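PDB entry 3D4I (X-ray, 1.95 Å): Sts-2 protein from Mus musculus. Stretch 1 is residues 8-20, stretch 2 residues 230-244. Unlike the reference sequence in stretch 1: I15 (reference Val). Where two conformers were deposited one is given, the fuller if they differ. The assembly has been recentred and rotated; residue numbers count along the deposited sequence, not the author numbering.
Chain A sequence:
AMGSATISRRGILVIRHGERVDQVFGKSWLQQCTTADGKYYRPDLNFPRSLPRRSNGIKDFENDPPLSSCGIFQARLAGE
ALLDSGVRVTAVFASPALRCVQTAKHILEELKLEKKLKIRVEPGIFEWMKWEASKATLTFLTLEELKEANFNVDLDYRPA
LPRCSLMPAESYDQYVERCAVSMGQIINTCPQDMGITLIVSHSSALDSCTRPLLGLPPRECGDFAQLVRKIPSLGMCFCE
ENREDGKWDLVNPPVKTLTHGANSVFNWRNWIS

Stretch 1, residues 8-20: SRRGILVIRHGER
Stretch 2, residues 230-244: KIPSLGMCFCEENRE

Two strands, far apart in sequence, run antiparallel as neighbours in one sheet: 11-16 and 236-241, with axes 4.7 Å apart at closest approach and an angle of 170° between their directions. Both stay in the extended region, phi mostly between -95 and -131°, psi between 108 and 150°. The register pairs G11 with E240, I12 with C239, L13 with F238, V14 with C237 and I15 with M236. CA-CA spacing alternates accordingly: 5.2 Å at the hydrogen-bonded pairs I12-C239 and V14-C237, but 4.5 Å from G11 CA to E240 CA, 4.5 Å from L13 CA to F238 CA and 4.6 Å from I15 CA to M236 CA.

The rungs are nearly linear, with N-H...O angles between 161 and 172°. I12 N donates to C239 O and C239 N to I12 O, both at 2.9 Å; V14 N donates to C237 O at 2.9 Å and C237 N returns to V14 O at 3.0 Å. E241 N to R10 O and R16 N to G235 O, each 2.9 Å, extend the ladder at the two ends. Between these rungs the narrow pairs bring CA hydrogens to carbonyls, as where M236 CA lies 3.2 Å from V14 O.

Beyond G235 the ladder yields to a type II turn, P232 to G235, closed by G235 N to P232 O at 2.9 Å. L234 takes phi/psi 58/18°, and its N makes only weak bonds, to R16 O at 3.1 Å and H17 O at 3.5 Å.

Side chains alternate between faces. L13, I15, M236, F238 and E240 share one. L13 (t, p) sets CD1 3.8 Å from F238 CD1 and 3.9 Å from M236 CB; I15 (m, t), which differs from the reference sequence, places CG1 3.8 Å from M236 CG and CG2 3.5 Å from L234 CD1. M236 is m, t, t. F238 (chi1 t, chi2 46°) leans over G11, where an ideal CB would fall 2.8 Å from F238 CE1: the absent side chain leaves room for the ring. The other face carries I12 (m, m), V14 (t), C237 (t) and C239 (m); V14 CB and C237 CB are 4.4 Å apart.

Polar groups finish the ends. R16 (chi1 t, chi2 -143°) reaches along the turn, CD 3.2 Å from P232 O, while its NH1 donates to H17 O at 3.2 Å. At the far end R9 (m, t, t) lays CG 3.4 Å from E241 O. Water 1 links R9 NH1 (2.8 Å, weak) to E240 O (3.1 Å), and water 2 links R10 N (3.0 Å) to E241 O (2.7 Å). E241 (t, t) also holds R243 by a salt bridge, OE1 to NH2 at 2.6 Å.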

# COMPACT_ATOMS: atom_id res chain seq x y z
N SER A 8 -9.47 27.33 -18.62
CA SER A 8 -9.25 25.95 -18.17
C SER A 8 -9.39 25.00 -19.36
O SER A 8 -10.11 25.30 -20.32
CB SER A 8 -10.21 25.59 -17.04
OG SER A 8 -11.53 25.97 -17.38
N ARG A 9 -8.70 23.86 -19.29
CA ARG A 9 -8.68 22.93 -20.42
C ARG A 9 -9.26 21.60 -20.01
O ARG A 9 -8.97 21.10 -18.91
CB ARG A 9 -7.25 22.74 -20.94
CG ARG A 9 -6.73 23.94 -21.72
CD ARG A 9 -5.23 23.88 -21.94
NE ARG A 9 -4.78 25.11 -22.60
CZ ARG A 9 -4.27 25.18 -23.84
NH1 ARG A 9 -4.10 24.08 -24.57
NH2 ARG A 9 -3.90 26.35 -24.33
N ARG A 10 -10.08 21.05 -20.88
CA ARG A 10 -10.59 19.70 -20.74
C ARG A 10 -9.43 18.69 -20.64
O ARG A 10 -8.48 18.73 -21.42
CB ARG A 10 -11.46 19.35 -21.94
CG ARG A 10 -12.51 18.34 -21.60
CD ARG A 10 -13.35 17.99 -22.76
NE ARG A 10 -14.19 16.87 -22.38
CZ ARG A 10 -15.00 16.21 -23.21
NH1 ARG A 10 -15.07 16.55 -24.49
NH2 ARG A 10 -15.72 15.19 -22.74
N GLY A 11 -9.54 17.74 -19.71
CA GLY A 11 -8.50 16.72 -19.54
C GLY A 11 -9.03 15.30 -19.61
O GLY A 11 -10.19 15.04 -19.25
N ILE A 12 -8.18 14.39 -20.08
CA ILE A 12 -8.47 12.95 -20.08
C ILE A 12 -7.28 12.28 -19.39
O ILE A 12 -6.14 12.43 -19.83
CB ILE A 12 -8.64 12.39 -21.50
CG1 ILE A 12 -10.03 12.75 -22.06
CG2 ILE A 12 -8.42 10.84 -21.55
CD1 ILE A 12 -11.11 11.79 -21.63
N LEU A 13 -7.55 11.59 -18.28
CA LEU A 13 -6.50 11.02 -17.44
C LEU A 13 -6.73 9.52 -17.42
O LEU A 13 -7.70 9.03 -16.83
CB LEU A 13 -6.53 11.60 -16.02
CG LEU A 13 -5.45 11.09 -15.05
CD1 LEU A 13 -4.03 11.39 -15.54
CD2 LEU A 13 -5.70 11.73 -13.66
N VAL A 14 -5.85 8.81 -18.11
CA VAL A 14 -5.98 7.37 -18.26
C VAL A 14 -5.12 6.78 -17.17
O VAL A 14 -3.97 7.18 -17.01
CB VAL A 14 -5.49 6.88 -19.63
CG1 VAL A 14 -5.71 5.37 -19.75
CG2 VAL A 14 -6.25 7.61 -20.77
N ILE A 15 -5.73 5.87 -16.42
CA ILE A 15 -5.18 5.34 -15.18
C ILE A 15 -5.26 3.81 -15.20
O ILE A 15 -6.35 3.23 -15.38
CB ILE A 15 -5.99 5.88 -13.95
CG1 ILE A 15 -5.95 7.42 -13.92
CG2 ILE A 15 -5.38 5.37 -12.61
CD1 ILE A 15 -6.87 8.05 -12.90
N ARG A 16 -4.12 3.16 -14.95
CA ARG A 16 -4.08 1.71 -14.83
C ARG A 16 -4.60 1.26 -13.46
O ARG A 16 -4.38 1.91 -12.43
CB ARG A 16 -2.67 1.15 -15.08
CG ARG A 16 -2.67 -0.38 -15.32
CD ARG A 16 -1.40 -0.96 -14.65
NE ARG A 16 -1.14 -2.38 -14.90
CZ ARG A 16 -1.14 -3.31 -13.95
NH1 ARG A 16 -1.42 -3.01 -12.65
NH2 ARG A 16 -0.85 -4.56 -14.32
N HIS A 17 -5.32 0.15 -13.46
CA HIS A 17 -5.85 -0.40 -12.22
C HIS A 17 -4.71 -0.71 -11.23
O HIS A 17 -3.55 -0.86 -11.63
CB HIS A 17 -6.67 -1.68 -12.53
CG HIS A 17 -5.87 -2.75 -13.23
ND1 HIS A 17 -4.94 -3.54 -12.59
CD2 HIS A 17 -5.89 -3.16 -14.52
CE1 HIS A 17 -4.42 -4.39 -13.46
NE2 HIS A 17 -4.98 -4.18 -14.64
N GLY A 18 -5.06 -0.83 -9.96
CA GLY A 18 -4.11 -1.25 -8.93
C GLY A 18 -3.70 -2.70 -9.00
O GLY A 18 -4.17 -3.48 -9.87
N GLU A 19 -2.81 -3.08 -8.10
CA GLU A 19 -2.27 -4.44 -8.08
C GLU A 19 -3.42 -5.46 -8.00
O GLU A 19 -4.33 -5.32 -7.18
CB GLU A 19 -1.33 -4.60 -6.89
CG GLU A 19 -0.65 -5.98 -6.86
CD GLU A 19 0.15 -6.16 -5.58
OE1 GLU A 19 -0.49 -6.40 -4.55
OE2 GLU A 19 1.40 -6.12 -5.63
N ARG A 20 -3.38 -6.46 -8.88
CA ARG A 20 -4.37 -7.53 -8.87
C ARG A 20 -3.86 -8.75 -8.08
O ARG A 20 -2.65 -9.05 -8.06
CB ARG A 20 -4.79 -7.89 -10.31
CG ARG A 20 -3.67 -8.11 -11.27
CD ARG A 20 -4.12 -8.15 -12.74
NE ARG A 20 -4.80 -9.39 -13.05
CZ ARG A 20 -5.14 -9.76 -14.29
NH1 ARG A 20 -4.83 -8.98 -15.34
NH2 ARG A 20 -5.76 -10.93 -14.48
N LYS A 230 5.43 -2.22 -19.52
CA LYS A 230 6.17 -1.36 -18.59
C LYS A 230 5.37 -0.49 -17.59
O LYS A 230 5.95 0.12 -16.68
CB LYS A 230 7.12 -0.46 -19.39
CG LYS A 230 8.15 -1.26 -20.21
CD LYS A 230 9.42 -0.46 -20.48
CE LYS A 230 10.56 -1.40 -20.88
NZ LYS A 230 11.78 -0.66 -21.36
N ILE A 231 4.06 -0.42 -17.75
CA ILE A 231 3.24 0.49 -16.99
C ILE A 231 2.92 -0.08 -15.58
O ILE A 231 2.44 -1.18 -15.47
CB ILE A 231 1.95 0.80 -17.80
CG1 ILE A 231 2.35 1.31 -19.20
CG2 ILE A 231 1.06 1.80 -17.07
CD1 ILE A 231 1.18 1.58 -20.11
N PRO A 232 3.21 0.68 -14.51
CA PRO A 232 2.97 0.21 -13.13
C PRO A 232 1.53 0.38 -12.69
O PRO A 232 0.76 1.04 -13.36
CB PRO A 232 3.84 1.14 -12.28
CG PRO A 232 3.89 2.41 -13.05
CD PRO A 232 3.80 2.03 -14.52
N SER A 233 1.18 -0.20 -11.55
CA SER A 233 -0.15 0.00 -10.98
C SER A 233 -0.38 1.48 -10.74
O SER A 233 0.53 2.20 -10.32
CB SER A 233 -0.28 -0.78 -9.67
OG SER A 233 -0.26 -2.16 -9.97
N LEU A 234 -1.60 1.93 -11.03
CA LEU A 234 -1.97 3.34 -11.00
C LEU A 234 -1.11 4.23 -11.93
O LEU A 234 -1.09 5.44 -11.77
CB LEU A 234 -1.99 3.89 -9.54
CG LEU A 234 -3.28 3.63 -8.75
CD1 LEU A 234 -4.44 4.40 -9.38
CD2 LEU A 234 -3.63 2.16 -8.75
N GLY A 235 -0.41 3.63 -12.90
CA GLY A 235 0.36 4.43 -13.88
C GLY A 235 -0.61 5.31 -14.66
O GLY A 235 -1.74 4.90 -14.88
N MET A 236 -0.20 6.53 -15.02
CA MET A 236 -1.11 7.47 -15.69
C MET A 236 -0.55 8.12 -16.96
O MET A 236 0.66 8.36 -17.04
CB MET A 236 -1.52 8.57 -14.71
CG MET A 236 -2.22 8.07 -13.47
SD MET A 236 -2.56 9.44 -12.36
CE MET A 236 -3.40 8.59 -11.02
N CYS A 237 -1.44 8.42 -17.91
CA CYS A 237 -1.15 9.19 -19.14
C CYS A 237 -2.21 10.29 -19.15
O CYS A 237 -3.39 9.97 -19.04
CB CYS A 237 -1.37 8.32 -20.39
SG CYS A 237 -0.93 9.13 -21.92
N PHE A 238 -1.81 11.54 -19.33
CA PHE A 238 -2.73 12.69 -19.27
C PHE A 238 -2.73 13.46 -20.60
O PHE A 238 -1.65 13.84 -21.10
CB PHE A 238 -2.31 13.60 -18.11
CG PHE A 238 -3.29 14.70 -17.79
CD1 PHE A 238 -4.65 14.44 -17.68
CD2 PHE A 238 -2.84 15.99 -17.53
CE1 PHE A 238 -5.57 15.44 -17.37
CE2 PHE A 238 -3.73 17.02 -17.20
CZ PHE A 238 -5.11 16.74 -17.12
N CYS A 239 -3.92 13.70 -21.16
CA CYS A 239 -4.03 14.56 -22.37
C CYS A 239 -4.92 15.74 -22.08
O CYS A 239 -5.94 15.57 -21.40
CB CYS A 239 -4.61 13.78 -23.53
SG CYS A 239 -3.59 12.40 -24.01
N GLU A 240 -4.55 16.94 -22.56
CA GLU A 240 -5.42 18.11 -22.46
C GLU A 240 -5.81 18.66 -23.83
O GLU A 240 -5.00 18.63 -24.76
CB GLU A 240 -4.75 19.22 -21.67
CG GLU A 240 -4.66 18.96 -20.19
CD GLU A 240 -4.14 20.15 -19.44
OE1 GLU A 240 -3.29 20.87 -19.99
OE2 GLU A 240 -4.58 20.38 -18.29
N GLU A 241 -7.03 19.16 -23.92
CA GLU A 241 -7.58 19.73 -25.15
C GLU A 241 -7.42 21.24 -25.21
O GLU A 241 -7.79 21.95 -24.27
CB GLU A 241 -9.06 19.36 -25.28
CG GLU A 241 -9.71 19.72 -26.63
CD GLU A 241 -11.22 19.73 -26.54
OE1 GLU A 241 -11.74 20.30 -25.56
OE2 GLU A 241 -11.89 19.19 -27.44
N ASN A 242 -6.86 21.74 -26.31
CA ASN A 242 -6.95 23.16 -26.66
C ASN A 242 -8.35 23.42 -27.25
O ASN A 242 -8.67 22.88 -28.31
CB ASN A 242 -5.84 23.53 -27.66
CG ASN A 242 -5.82 25.01 -28.03
OD1 ASN A 242 -6.87 25.66 -28.13
ND2 ASN A 242 -4.63 25.55 -28.24
N ARG A 243 -9.16 24.22 -26.57
CA ARG A 243 -10.55 24.50 -26.98
C ARG A 243 -10.65 25.33 -28.27
O ARG A 243 -11.67 25.27 -28.99
CB ARG A 243 -11.35 25.14 -25.83
CG ARG A 243 -12.68 25.85 -26.19
CD ARG A 243 -13.88 24.92 -26.49
NE ARG A 243 -13.97 23.77 -25.59
CZ ARG A 243 -13.84 22.50 -25.97
NH1 ARG A 243 -13.64 22.18 -27.25
NH2 ARG A 243 -13.93 21.53 -25.06
N GLU A 244 -9.59 26.09 -28.57
CA GLU A 244 -9.49 26.86 -29.82
C GLU A 244 -9.49 25.99 -31.06
O GLU A 244 -10.18 26.30 -32.04
CB GLU A 244 -8.20 27.66 -29.86
CG GLU A 244 -8.20 28.95 -29.09
CD GLU A 244 -7.21 29.94 -29.68
OE1 GLU A 244 -6.19 29.48 -30.25
OE2 GLU A 244 -7.46 31.16 -29.60
O HOH W 1 -3.55 21.32 -24.87
O HOH W 2 -10.36 22.51 -23.49